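Local coordinates for probable protein phosphatase 2C 50 (Oryza sativa subsp. japonica, PDB 5ZCG) that probably removes phosphate from phosphoserine and phosphothreonine in proteins, as a magnesium-dependent phosphatase of the PP2C family, at residues A[28-33]-A[82-87]. The protein carries 5 engineered substitutions. Residues are numbered along the deposited sequence; the frame is centred on the assembly and turned at random.
Sequences DVPVRL and AALARL. Engineered in segment 82-87: Ala82 (natural residue Glu), Ala83 (natural residue Glu), Ala85 (natural residue Lys).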
ATOM      1  N   ASP A  28      -9.599  18.701 -18.188  1.00 29.16           N
ATOM      2  CA  ASP A  28     -10.561  18.540 -19.266  1.00 36.16           C
ATOM      3  C   ASP A  28     -10.407  17.129 -19.811  1.00 36.50           C
ATOM      4  O   ASP A  28      -9.283  16.660 -20.014  1.00 40.27           O
ATOM      5  CB  ASP A  28     -10.335  19.567 -20.377  1.00 43.87           C
ATOM      6  CG  ASP A  28     -10.892  20.939 -20.036  1.00 50.87           C
ATOM      7  OD1 ASP A  28     -11.684  21.046 -19.076  1.00 52.63           O
ATOM      8  OD2 ASP A  28     -10.546  21.910 -20.743  1.00 53.79           O
ATOM      9  N   VAL A  29     -11.520  16.426 -19.975  1.00 34.89           N
ATOM     10  CA  VAL A  29     -11.456  15.081 -20.538  1.00 35.51           C
ATOM     11  C   VAL A  29     -11.456  15.208 -22.056  1.00 35.47           C
ATOM     12  O   VAL A  29     -12.348  15.860 -22.616  1.00 37.16           O
ATOM     13  CB  VAL A  29     -12.625  14.213 -20.048  1.00 39.30           C
ATOM     14  CG1 VAL A  29     -12.820  13.004 -20.956  1.00 36.14           C
ATOM     15  CG2 VAL A  29     -12.375  13.777 -18.621  1.00 44.39           C
ATOM     16  N   PRO A  30     -10.487  14.623 -22.759  1.00 34.19           N
ATOM     17  CA  PRO A  30     -10.565  14.596 -24.225  1.00 37.67           C
ATOM     18  C   PRO A  30     -11.791  13.814 -24.666  1.00 37.62           C
ATOM     19  O   PRO A  30     -11.954  12.637 -24.333  1.00 38.18           O
ATOM     20  CB  PRO A  30      -9.262  13.904 -24.643  1.00 36.50           C
ATOM     21  CG  PRO A  30      -8.357  14.012 -23.445  1.00 37.88           C
ATOM     22  CD  PRO A  30      -9.263  13.982 -22.256  1.00 34.01           C
ATOM     23  N   VAL A  31     -12.659  14.480 -25.430  1.00 34.72           N
ATOM     24  CA  VAL A  31     -13.912  13.862 -25.842  1.00 36.41           C
ATOM     25  C   VAL A  31     -13.660  12.691 -26.783  1.00 36.34           C
ATOM     26  O   VAL A  31     -14.494  11.782 -26.878  1.00 38.52           O
ATOM     27  CB  VAL A  31     -14.831  14.941 -26.449  1.00 37.66           C
ATOM     28  CG1 VAL A  31     -16.122  14.341 -26.988  1.00 37.83           C
ATOM     29  CG2 VAL A  31     -15.142  15.998 -25.394  1.00 38.14           C
ATOM     30  N   ARG A  32     -12.506  12.673 -27.458  1.00 32.13           N
ATOM     31  CA  ARG A  32     -12.109  11.534 -28.276  1.00 33.08           C
ATOM     32  C   ARG A  32     -11.915  10.262 -27.457  1.00 35.21           C
ATOM     33  O   ARG A  32     -11.699   9.199 -28.043  1.00 38.97           O
ATOM     34  CB  ARG A  32     -10.825  11.858 -29.052  1.00 32.60           C
ATOM     35  CG  ARG A  32     -11.003  12.937 -30.125  1.00 35.96           C
ATOM     36  CD  ARG A  32     -10.926  12.351 -31.526  1.00 35.57           C
ATOM     37  NE  ARG A  32      -9.546  12.090 -31.919  1.00 36.34           N
ATOM     38  CZ  ARG A  32      -9.120  10.949 -32.452  1.00 39.24           C
ATOM     39  NH1 ARG A  32      -9.971   9.952 -32.667  1.00 38.10           N
ATOM     40  NH2 ARG A  32      -7.840  10.804 -32.776  1.00 39.72           N
ATOM     41  N   LEU A  33     -11.938  10.347 -26.127  1.00 36.44           N
ATOM     42  CA  LEU A  33     -11.976   9.153 -25.293  1.00 39.23           C
ATOM     43  C   LEU A  33     -13.394   8.661 -25.025  1.00 39.17           C
ATOM     44  O   LEU A  33     -13.559   7.581 -24.448  1.00 41.05           O
ATOM     45  CB  LEU A  33     -11.271   9.409 -23.955  1.00 39.47           C
ATOM     46  CG  LEU A  33      -9.762   9.650 -24.033  1.00 41.89           C
ATOM     47  CD1 LEU A  33      -9.202  10.040 -22.668  1.00 40.64           C
ATOM     48  CD2 LEU A  33      -9.048   8.425 -24.591  1.00 44.14           C
ATOM     49  N   ALA A  82      -2.056  16.510 -16.409  1.00 31.17           N
ATOM     50  CA  ALA A  82      -1.052  16.726 -17.451  1.00 32.45           C
ATOM     51  C   ALA A  82      -1.100  15.626 -18.507  1.00 33.80           C
ATOM     52  O   ALA A  82      -0.993  15.905 -19.712  1.00 34.43           O
ATOM     53  CB  ALA A  82       0.342  16.810 -16.829  1.00 31.60           C
ATOM     54  N   ALA A  83      -1.257  14.370 -18.081  1.00 32.28           N
ATOM     55  CA  ALA A  83      -1.307  13.264 -19.032  1.00 31.42           C
ATOM     56  C   ALA A  83      -2.539  13.354 -19.921  1.00 35.04           C
ATOM     57  O   ALA A  83      -2.470  13.044 -21.116  1.00 35.86           O
ATOM     58  CB  ALA A  83      -1.276  11.924 -18.289  1.00 27.73           C
ATOM     59  N   LEU A  84      -3.669  13.792 -19.366  1.00 31.36           N
ATOM     60  CA  LEU A  84      -4.880  13.942 -20.167  1.00 32.15           C
ATOM     61  C   LEU A  84      -4.726  15.055 -21.195  1.00 33.11           C
ATOM     62  O   LEU A  84      -5.176  14.915 -22.340  1.00 38.66           O
ATOM     63  CB  LEU A  84      -6.083  14.206 -19.261  1.00 33.28           C
ATOM     64  CG  LEU A  84      -6.618  12.972 -18.529  1.00 33.80           C
ATOM     65  CD1 LEU A  84      -7.663  13.360 -17.496  1.00 27.30           C
ATOM     66  CD2 LEU A  84      -7.189  11.975 -19.527  1.00 37.69           C
ATOM     67  N   ALA A  85      -4.099  16.170 -20.810  1.00 31.56           N
ATOM     68  CA  ALA A  85      -3.882  17.240 -21.784  1.00 41.57           C
ATOM     69  C   ALA A  85      -2.948  16.784 -22.908  1.00 39.75           C
ATOM     70  O   ALA A  85      -3.235  17.000 -24.097  1.00 41.75           O
ATOM     71  CB  ALA A  85      -3.328  18.483 -21.085  1.00 45.94           C
ATOM     72  N   ARG A  86      -1.849  16.111 -22.549  1.00 40.87           N
ATOM     73  CA  ARG A  86      -0.934  15.595 -23.561  1.00 44.62           C
ATOM     74  C   ARG A  86      -1.633  14.591 -24.471  1.00 43.10           C
ATOM     75  O   ARG A  86      -1.419  14.588 -25.691  1.00 39.03           O
ATOM     76  CB  ARG A  86       0.281  14.947 -22.893  1.00 50.18           C
ATOM     77  CG  ARG A  86       1.341  15.929 -22.424  1.00 59.82           C
ATOM     78  CD  ARG A  86       2.487  15.225 -21.697  1.00 68.70           C
ATOM     79  NE  ARG A  86       2.557  13.796 -21.999  1.00 75.33           N
ATOM     80  CZ  ARG A  86       2.511  12.831 -21.083  1.00 76.96           C
ATOM     81  NH1 ARG A  86       2.395  13.138 -19.797  1.00 77.98           N
ATOM     82  NH2 ARG A  86       2.580  11.558 -21.450  1.00 76.16           N
ATOM     83  N   LEU A  87      -2.486  13.738 -23.894  1.00 38.38           N
ATOM     84  CA  LEU A  87      -3.174  12.734 -24.692  1.00 40.71           C
ATOM     85  C   LEU A  87      -4.168  13.379 -25.650  1.00 41.99           C
ATOM     86  O   LEU A  87      -4.316  12.921 -26.783  1.00 39.98           O
ATOM     87  CB  LEU A  87      -3.873  11.729 -23.777  1.00 40.35           C
ATOM     88  CG  LEU A  87      -4.741  10.663 -24.446  1.00 41.06           C
ATOM     89  CD1 LEU A  87      -3.932   9.849 -25.449  1.00 37.84           C
ATOM     90  CD2 LEU A  87      -5.387   9.762 -23.394  1.00 41.64           C
TER
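Leu33 and Leu84 both hold CG anti to their own carbonyl carbon (chi1 -66° and -76°), whereas Leu87 turns CG anti to its backbone N (chi1 175°), and these settings bring three leucine ends together where a loop meets a helix. In the alpha-beta-beta-alpha sandwich of PP2C phosphatases, residues 28-33 lead out of strand 18-28, while residues 82-87 belong to helix 67-91, which packs on the sheet containing that strand. A short 3-10 turn at 31-33, marked by the bond from Leu33 N to Pro30 O at 2.9 Å, follows Pro30; CB of both Pro30 and Leu33 points toward the helix. Leu33 and Leu87 meet tip to tip: CD2 of Leu87 faces both methyls of Leu33, 3.9 Å from CD1 and 4.1 Å from CD2. Leu84 instead crosses Pro30 at about a right angle, its CD2 lying 4.0 Å from Pro30 CD. The same Leu84 methyl stands 4.2 Å from Leu33 CD1, so one leucine spans both loop residues. No hydrogen bond links the segments, and with 221 Å² buried in total the evidence is for modest apolar packing. Around it, Leu84 also touches Phe26 and Leu150 of the sheet, while His102 of helix 99-118 touches both Leu33 and Leu87, extending the cluster to the second helix. Asp28 makes its salt bridge to Arg51, and its backbone O merely rests against Leu84 CB at 4.1 Å, a van der Waals contact. The shortest approach of all sets the pyrrolidine ring against the helix backbone, Pro30 CG lying 3.5 Å from Leu84 O.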